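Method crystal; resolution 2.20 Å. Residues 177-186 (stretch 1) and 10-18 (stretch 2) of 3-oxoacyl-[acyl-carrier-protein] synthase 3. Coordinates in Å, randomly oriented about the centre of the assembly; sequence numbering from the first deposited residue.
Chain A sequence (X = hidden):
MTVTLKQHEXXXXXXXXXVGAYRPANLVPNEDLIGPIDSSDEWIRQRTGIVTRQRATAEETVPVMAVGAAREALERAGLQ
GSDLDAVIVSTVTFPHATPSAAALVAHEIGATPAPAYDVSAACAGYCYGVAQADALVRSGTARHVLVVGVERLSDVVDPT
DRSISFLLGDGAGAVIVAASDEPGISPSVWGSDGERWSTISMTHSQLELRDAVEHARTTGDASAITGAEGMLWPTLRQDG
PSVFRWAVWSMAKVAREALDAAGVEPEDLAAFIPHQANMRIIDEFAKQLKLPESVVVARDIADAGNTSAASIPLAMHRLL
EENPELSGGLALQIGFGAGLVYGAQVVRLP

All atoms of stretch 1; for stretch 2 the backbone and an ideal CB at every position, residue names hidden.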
# COMPACT_ATOMS: atom_id res chain seq x y z
N VAL A 177 -5.13 9.06 14.46
CA VAL A 177 -4.20 8.68 15.52
C VAL A 177 -3.32 9.87 15.85
O VAL A 177 -2.70 10.47 14.96
CB VAL A 177 -3.33 7.51 15.08
CG1 VAL A 177 -2.34 7.13 16.19
CG2 VAL A 177 -4.21 6.33 14.67
N ALA A 178 -3.25 10.22 17.13
CA ALA A 178 -2.50 11.40 17.53
C ALA A 178 -1.48 11.13 18.64
O ALA A 178 -1.63 10.21 19.46
CB ALA A 178 -3.47 12.51 17.98
N ALA A 179 -0.43 11.95 18.66
CA ALA A 179 0.49 11.97 19.79
C ALA A 179 -0.29 12.11 21.10
O ALA A 179 -1.30 12.82 21.17
CB ALA A 179 1.50 13.11 19.64
N SER A 180 0.18 11.43 22.14
CA SER A 180 -0.54 11.45 23.40
C SER A 180 0.44 11.29 24.56
O SER A 180 1.52 10.72 24.39
CB SER A 180 -1.58 10.33 23.41
OG SER A 180 -2.27 10.26 24.65
N ASP A 181 0.04 11.80 25.73
CA ASP A 181 0.81 11.64 26.97
C ASP A 181 0.61 10.26 27.58
O ASP A 181 1.54 9.68 28.15
CB ASP A 181 0.38 12.69 28.00
CG ASP A 181 1.04 14.05 27.78
OD1 ASP A 181 2.01 14.11 27.00
OD2 ASP A 181 0.58 15.05 28.40
N GLU A 182 -0.60 9.75 27.48
CA GLU A 182 -0.91 8.43 28.02
C GLU A 182 -1.12 7.42 26.90
O GLU A 182 -1.72 7.74 25.88
CB GLU A 182 -2.14 8.50 28.92
CG GLU A 182 -1.92 9.29 30.20
CD GLU A 182 -1.04 8.55 31.20
OE1 GLU A 182 -1.12 7.30 31.26
OE2 GLU A 182 -0.27 9.21 31.92
N PRO A 183 -0.61 6.20 27.10
CA PRO A 183 -0.75 5.08 26.16
C PRO A 183 -2.21 4.84 25.78
O PRO A 183 -3.02 4.54 26.66
CB PRO A 183 -0.24 3.88 26.97
CG PRO A 183 0.66 4.47 28.00
CD PRO A 183 0.07 5.81 28.34
N GLY A 184 -2.54 4.98 24.50
CA GLY A 184 -3.89 4.73 24.03
C GLY A 184 -3.99 3.61 23.01
O GLY A 184 -5.09 3.17 22.67
N ILE A 185 -2.83 3.13 22.55
CA ILE A 185 -2.77 2.02 21.58
C ILE A 185 -1.70 1.02 22.02
O ILE A 185 -0.52 1.34 22.12
CB ILE A 185 -2.43 2.54 20.17
CG1 ILE A 185 -3.42 3.62 19.73
CG2 ILE A 185 -2.38 1.41 19.15
CD1 ILE A 185 -3.16 4.16 18.33
N SER A 186 -2.13 -0.21 22.30
CA SER A 186 -1.21 -1.24 22.77
C SER A 186 -0.35 -1.77 21.62
O SER A 186 -0.69 -1.55 20.45
CB SER A 186 -1.99 -2.39 23.41
OG SER A 186 -2.60 -3.20 22.42
N UNK A 10 10.51 12.26 20.16
CA UNK A 10 9.39 11.32 20.20
C UNK A 10 8.44 11.58 21.37
O UNK A 10 8.88 11.82 22.50
CB UNK A 10 9.92 9.89 20.28
N UNK A 11 7.12 11.53 21.11
CA UNK A 11 6.18 11.70 22.23
C UNK A 11 6.14 10.41 23.03
O UNK A 11 6.68 9.40 22.56
CB UNK A 11 4.78 12.07 21.74
N UNK A 12 5.51 10.43 24.19
CA UNK A 12 5.41 9.26 25.06
C UNK A 12 4.59 8.12 24.43
O UNK A 12 4.93 6.94 24.57
CB UNK A 12 4.79 9.67 26.40
N UNK A 13 3.51 8.48 23.75
CA UNK A 13 2.57 7.47 23.28
C UNK A 13 1.62 8.02 22.22
O UNK A 13 1.81 9.13 21.72
CB UNK A 13 1.77 6.91 24.46
N UNK A 14 0.60 7.24 21.89
CA UNK A 14 -0.31 7.62 20.82
C UNK A 14 -1.74 7.29 21.23
O UNK A 14 -1.95 6.60 22.23
CB UNK A 14 0.06 6.91 19.51
N UNK A 15 -2.71 7.74 20.45
CA UNK A 15 -4.10 7.47 20.79
C UNK A 15 -5.03 7.80 19.64
O UNK A 15 -4.76 8.71 18.86
CB UNK A 15 -4.51 8.26 22.03
N UNK A 16 -6.11 7.03 19.53
CA UNK A 16 -7.13 7.29 18.53
C UNK A 16 -8.01 8.39 19.09
O UNK A 16 -8.64 8.22 20.13
CB UNK A 16 -7.94 6.03 18.19
N UNK A 17 -8.04 9.54 18.42
CA UNK A 17 -8.78 10.68 18.98
C UNK A 17 -10.15 10.90 18.34
O UNK A 17 -10.87 11.82 18.75
CB UNK A 17 -7.95 11.95 18.83
N UNK A 18 -10.51 10.07 17.37
CA UNK A 18 -11.82 10.18 16.73
C UNK A 18 -12.05 9.07 15.74
O UNK A 18 -11.10 8.45 15.25
CB UNK A 18 -11.96 11.53 16.03

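Position 10 lies beyond the reach of stretch 1: no atom of 177-186 comes within 5.5 Å of its ideal CB, so these atoms leave the choice open. It is Arg 10, its guanidinium hydrogen-bonded elsewhere in the structure.

At position 11, phi is -77° and psi 170°, and the ideal CB is 4.0 Å from Ala 179 CB. A compact apolar residue would suit, and the phi admits proline. Pro 11 sets its ring against the Ala 179 methyl.

The CB of position 12 looks toward the carbonyls of Ser 180 and Asp 181. Alanine, or a small hydrogen-bond donor, would fit. Ala 12 places its CB 3.7 Å from Asp 181 O.

Position 13 begins the strand, paired antiparallel with Ser 180. Its ideal CB is already 3.5 Å from Pro 183 CA and 3.8 Å from Glu 182 C, where the chain turns across it, so a small residue is favoured. Ala 13 fits, while Ser 180 N donates to Ala 13 O at 2.9 Å and Ala 13 N returns a weak bond to Ser 180 O at 3.1 Å.

At position 14, CA-to-CB points away overall, yet the ideal CB is 4.1 Å from Val 177 CG1. Alanine, serine, threonine or valine could be considered. Ser 14 adopts the p rotamer, placing OG 3.7 Å from Ile 185 CD1; OG is hydrogen-bonded elsewhere in the structure. Its carbonyl accepts a weak bond from Gly 184 N (2.9 Å to Ser 14 O).

Position 15 shares a sheet face with Ala 178 and Ser 180. Its ideal CB is 4.1 Å from Gly 184 CA, and a CB on that glycine would clash with it. A longer, flexible or polar chain could run outward past Ser 180. Arg 15 does so, with Ser 180 OG at the edge of its guanidinium; Ala 178 N donates to Arg 15 O at 2.7 Å, nearly straight at 171°.

Position 16 turns to the face of Val 177, with Ile 185 nearby, inviting a branched or long aliphatic chain. Ile 16 answers with CG1 4.1 Å from Ile 185 CD1 and 4.3 Å from Val 177 CG2.

At position 17 CA-to-CB points sideways, and the ideal CB is 4.6 Å from Ala 178 CB; valine, isoleucine or threonine would serve. Val 17 brings CG1 to 3.8 Å from Ala 178 CB.

Nothing of stretch 1 lies within 5.5 Å of the ideal CB of position 18, so these atoms leave the choice open; it is Ala 18.

Stretch 2, residues 10-18: RPAASRIVA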
# COMPACT_ATOMS: atom_id res chain seq x y z
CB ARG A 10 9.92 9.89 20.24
CG ARG A 10 10.89 9.61 19.10
CD ARG A 10 11.48 8.21 19.13
NE ARG A 10 12.44 8.04 20.21
CZ ARG A 10 13.27 7.01 20.31
NH1 ARG A 10 14.11 6.92 21.33
NH2 ARG A 10 13.26 6.06 19.39
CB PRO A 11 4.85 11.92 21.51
CG PRO A 11 4.97 11.08 20.26
CD PRO A 11 6.44 11.16 19.86
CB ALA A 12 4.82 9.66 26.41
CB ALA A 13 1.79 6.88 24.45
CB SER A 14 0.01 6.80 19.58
OG SER A 14 -0.11 5.42 19.90
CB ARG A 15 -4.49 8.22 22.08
CG ARG A 15 -5.69 9.16 22.00
CD ARG A 15 -5.99 9.77 23.38
NE ARG A 15 -7.14 10.67 23.37
CZ ARG A 15 -7.06 12.01 23.41
NH1 ARG A 15 -5.87 12.61 23.47
NH2 ARG A 15 -8.17 12.74 23.39
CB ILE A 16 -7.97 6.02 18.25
CG1 ILE A 16 -7.10 4.94 17.58
CG2 ILE A 16 -9.21 6.36 17.41
CD1 ILE A 16 -7.77 3.58 17.42
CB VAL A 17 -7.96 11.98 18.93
CG1 VAL A 17 -6.74 11.84 19.80
CG2 VAL A 17 -7.57 12.33 17.48
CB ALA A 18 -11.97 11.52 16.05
O HOH W 1 0.01 4.34 22.68
O HOH W 2 -6.81 4.91 21.37
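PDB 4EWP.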